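Local coordinates for protein nucleocapsid (Crimean-congo hemorrhagic fever virus, PDB 4AKL) that binds single- and double-stranded RNA, probably helping to package the viral genome, and displays sequence-non-specific DNA endonuclease activity, at residues I430-L433 and F434-Q437. Sequence-based numbering, arbitrary orientation. Where two conformers were deposited one is given.
Sequences IVKL and FEIQ
V431 and E435, one turn apart in helix 425-440, lie alongside each other and point the same way, with CG1 of V431 packed 3.7 Å from the carboxylate carbon CD of E435. The backbone beside them forms the regular alpha-helical i to i+4 ladder: the N-H groups of F434, E435, I436 and Q437 bond to the carbonyls of I430, V431, K432 and L433, the shortest being E435 N to V431 O at 2.8 Å. Side-chain carbons also lie against three of these oxygens; CG1 of I436 comes to 3.1 Å from K432 O, its chi1 of -67° folding that branch back toward the preceding turn. The charged pair is looser. Kinks at chi2 (70°) and chi4 (86°) carry K432 slantwise past E435, laying CD 3.4 Å from OE1 while NZ stays 4.5 Å from that oxygen, too far for a salt bridge. Each charge has another partner: K432 NZ pairs with D44, and E435 OE2 bonds to S165 of helix 163-181. L433 and I436 pack on helix 56-71. Between 430-433 and 434-437 the hydrogen bonds are thus all backbone ones, while K432 and E435 tie the helix to its neighbours, probably keeping only modest mutual attraction.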
ATOM      1  N   ILE A 430      -7.894  14.286  10.192  1.00 36.02           N
ATOM      2  CA  ILE A 430      -7.834  14.135   8.735  1.00 34.99           C
ATOM      3  C   ILE A 430      -8.568  15.272   8.031  1.00 35.40           C
ATOM      4  O   ILE A 430      -8.057  15.865   7.117  1.00 34.44           O
ATOM      5  CB  ILE A 430      -8.442  12.783   8.284  1.00 35.18           C
ATOM      6  CG1 ILE A 430      -7.499  11.616   8.636  1.00 34.69           C
ATOM      7  CG2 ILE A 430      -8.700  12.754   6.777  1.00 34.52           C
ATOM      8  CD1 ILE A 430      -8.046  10.182   8.420  1.00 33.20           C
ATOM      9  N   VAL A 431      -9.784  15.551   8.495  1.00 36.88           N
ATOM     10  CA  VAL A 431     -10.668  16.593   7.953  1.00 37.61           C
ATOM     11  C   VAL A 431     -10.064  17.996   8.104  1.00 37.73           C
ATOM     12  O   VAL A 431     -10.110  18.830   7.162  1.00 37.36           O
ATOM     13  CB  VAL A 431     -12.081  16.529   8.663  1.00 39.52           C
ATOM     14  CG1 VAL A 431     -12.824  17.794   8.526  1.00 40.35           C
ATOM     15  CG2 VAL A 431     -12.871  15.364   8.129  1.00 39.13           C
ATOM     16  N   LYS A 432      -9.507  18.259   9.281  1.00 38.01           N
ATOM     17  CA  LYS A 432      -8.934  19.543   9.544  1.00 38.65           C
ATOM     18  C   LYS A 432      -7.730  19.727   8.622  1.00 37.13           C
ATOM     19  O   LYS A 432      -7.537  20.838   8.125  1.00 37.57           O
ATOM     20  CB  LYS A 432      -8.577  19.763  11.016  1.00 39.33           C
ATOM     21  CG  LYS A 432      -8.790  21.233  11.470  1.00 43.70           C
ATOM     22  CD  LYS A 432     -10.327  21.541  11.524  1.00 47.08           C
ATOM     23  CE  LYS A 432     -10.746  22.552  12.518  1.00 51.12           C
ATOM     24  NZ  LYS A 432     -10.687  23.965  12.079  1.00 52.26           N
ATOM     25  N   LEU A 433      -6.962  18.664   8.340  1.00 35.62           N
ATOM     26  CA  LEU A 433      -5.846  18.793   7.379  1.00 34.75           C
ATOM     27  C   LEU A 433      -6.320  19.056   5.947  1.00 34.98           C
ATOM     28  O   LEU A 433      -5.682  19.830   5.207  1.00 34.54           O
ATOM     29  CB  LEU A 433      -4.933  17.603   7.361  1.00 33.42           C
ATOM     30  CG  LEU A 433      -4.119  17.471   8.628  1.00 34.72           C
ATOM     31  CD1 LEU A 433      -3.673  16.028   8.792  1.00 32.40           C
ATOM     32  CD2 LEU A 433      -2.914  18.436   8.644  1.00 33.97           C
ATOM     33  N   PHE A 434      -7.404  18.408   5.564  1.00 35.27           N
ATOM     34  CA  PHE A 434      -8.009  18.632   4.285  1.00 35.79           C
ATOM     35  C   PHE A 434      -8.464  20.107   4.162  1.00 37.11           C
ATOM     36  O   PHE A 434      -8.154  20.733   3.197  1.00 37.45           O
ATOM     37  CB  PHE A 434      -9.205  17.681   4.076  1.00 36.08           C
ATOM     38  CG  PHE A 434      -9.946  17.902   2.771  1.00 37.01           C
ATOM     39  CD1 PHE A 434      -9.444  17.396   1.572  1.00 37.26           C
ATOM     40  CD2 PHE A 434     -11.135  18.583   2.739  1.00 38.06           C
ATOM     41  CE1 PHE A 434     -10.148  17.588   0.385  1.00 37.54           C
ATOM     42  CE2 PHE A 434     -11.839  18.771   1.528  1.00 39.30           C
ATOM     43  CZ  PHE A 434     -11.334  18.282   0.378  1.00 38.80           C
ATOM     44  N   GLU A 435      -9.168  20.623   5.161  1.00 38.28           N
ATOM     45  CA  GLU A 435      -9.696  21.970   5.129  1.00 40.09           C
ATOM     46  C   GLU A 435      -8.540  22.940   5.017  1.00 39.96           C
ATOM     47  O   GLU A 435      -8.575  23.883   4.230  1.00 39.83           O
ATOM     48  CB  GLU A 435     -10.606  22.242   6.334  1.00 41.48           C
ATOM     49  CG  GLU A 435     -11.947  21.401   6.261  1.00 44.50           C
ATOM     50  CD  GLU A 435     -12.767  21.384   7.565  1.00 48.76           C
ATOM     51  OE1 GLU A 435     -12.186  21.495   8.680  1.00 49.83           O
ATOM     52  OE2 GLU A 435     -14.011  21.259   7.476  1.00 51.44           O
ATOM     53  N   ILE A 436      -7.485  22.679   5.776  1.00 39.59           N
ATOM     54  CA  ILE A 436      -6.279  23.500   5.703  1.00 39.72           C
ATOM     55  C   ILE A 436      -5.648  23.457   4.291  1.00 39.76           C
ATOM     56  O   ILE A 436      -5.319  24.541   3.727  1.00 40.15           O
ATOM     57  CB  ILE A 436      -5.272  23.110   6.780  1.00 38.98           C
ATOM     58  CG1 ILE A 436      -5.808  23.443   8.160  1.00 39.95           C
ATOM     59  CG2 ILE A 436      -3.936  23.827   6.591  1.00 39.31           C
ATOM     60  CD1 ILE A 436      -5.035  22.773   9.249  1.00 39.01           C
ATOM     61  N   GLN A 437      -5.475  22.262   3.711  1.00 39.25           N
ATOM     62  CA  GLN A 437      -4.945  22.145   2.322  0.70 39.23           C
ATOM     63  C   GLN A 437      -5.833  22.927   1.365  1.00 40.73           C
ATOM     64  O   GLN A 437      -5.321  23.623   0.437  1.00 40.58           O
ATOM     65  CB  GLN A 437      -4.856  20.703   1.744  0.70 38.67           C
ATOM     66  CG  GLN A 437      -4.137  19.626   2.570  0.70 38.03           C
ATOM     67  CD  GLN A 437      -4.048  18.209   1.889  0.70 38.89           C
ATOM     68  OE1 GLN A 437      -4.026  17.103   2.574  0.70 32.62           O
ATOM     69  NE2 GLN A 437      -3.952  18.237   0.548  0.70 38.90           N
TER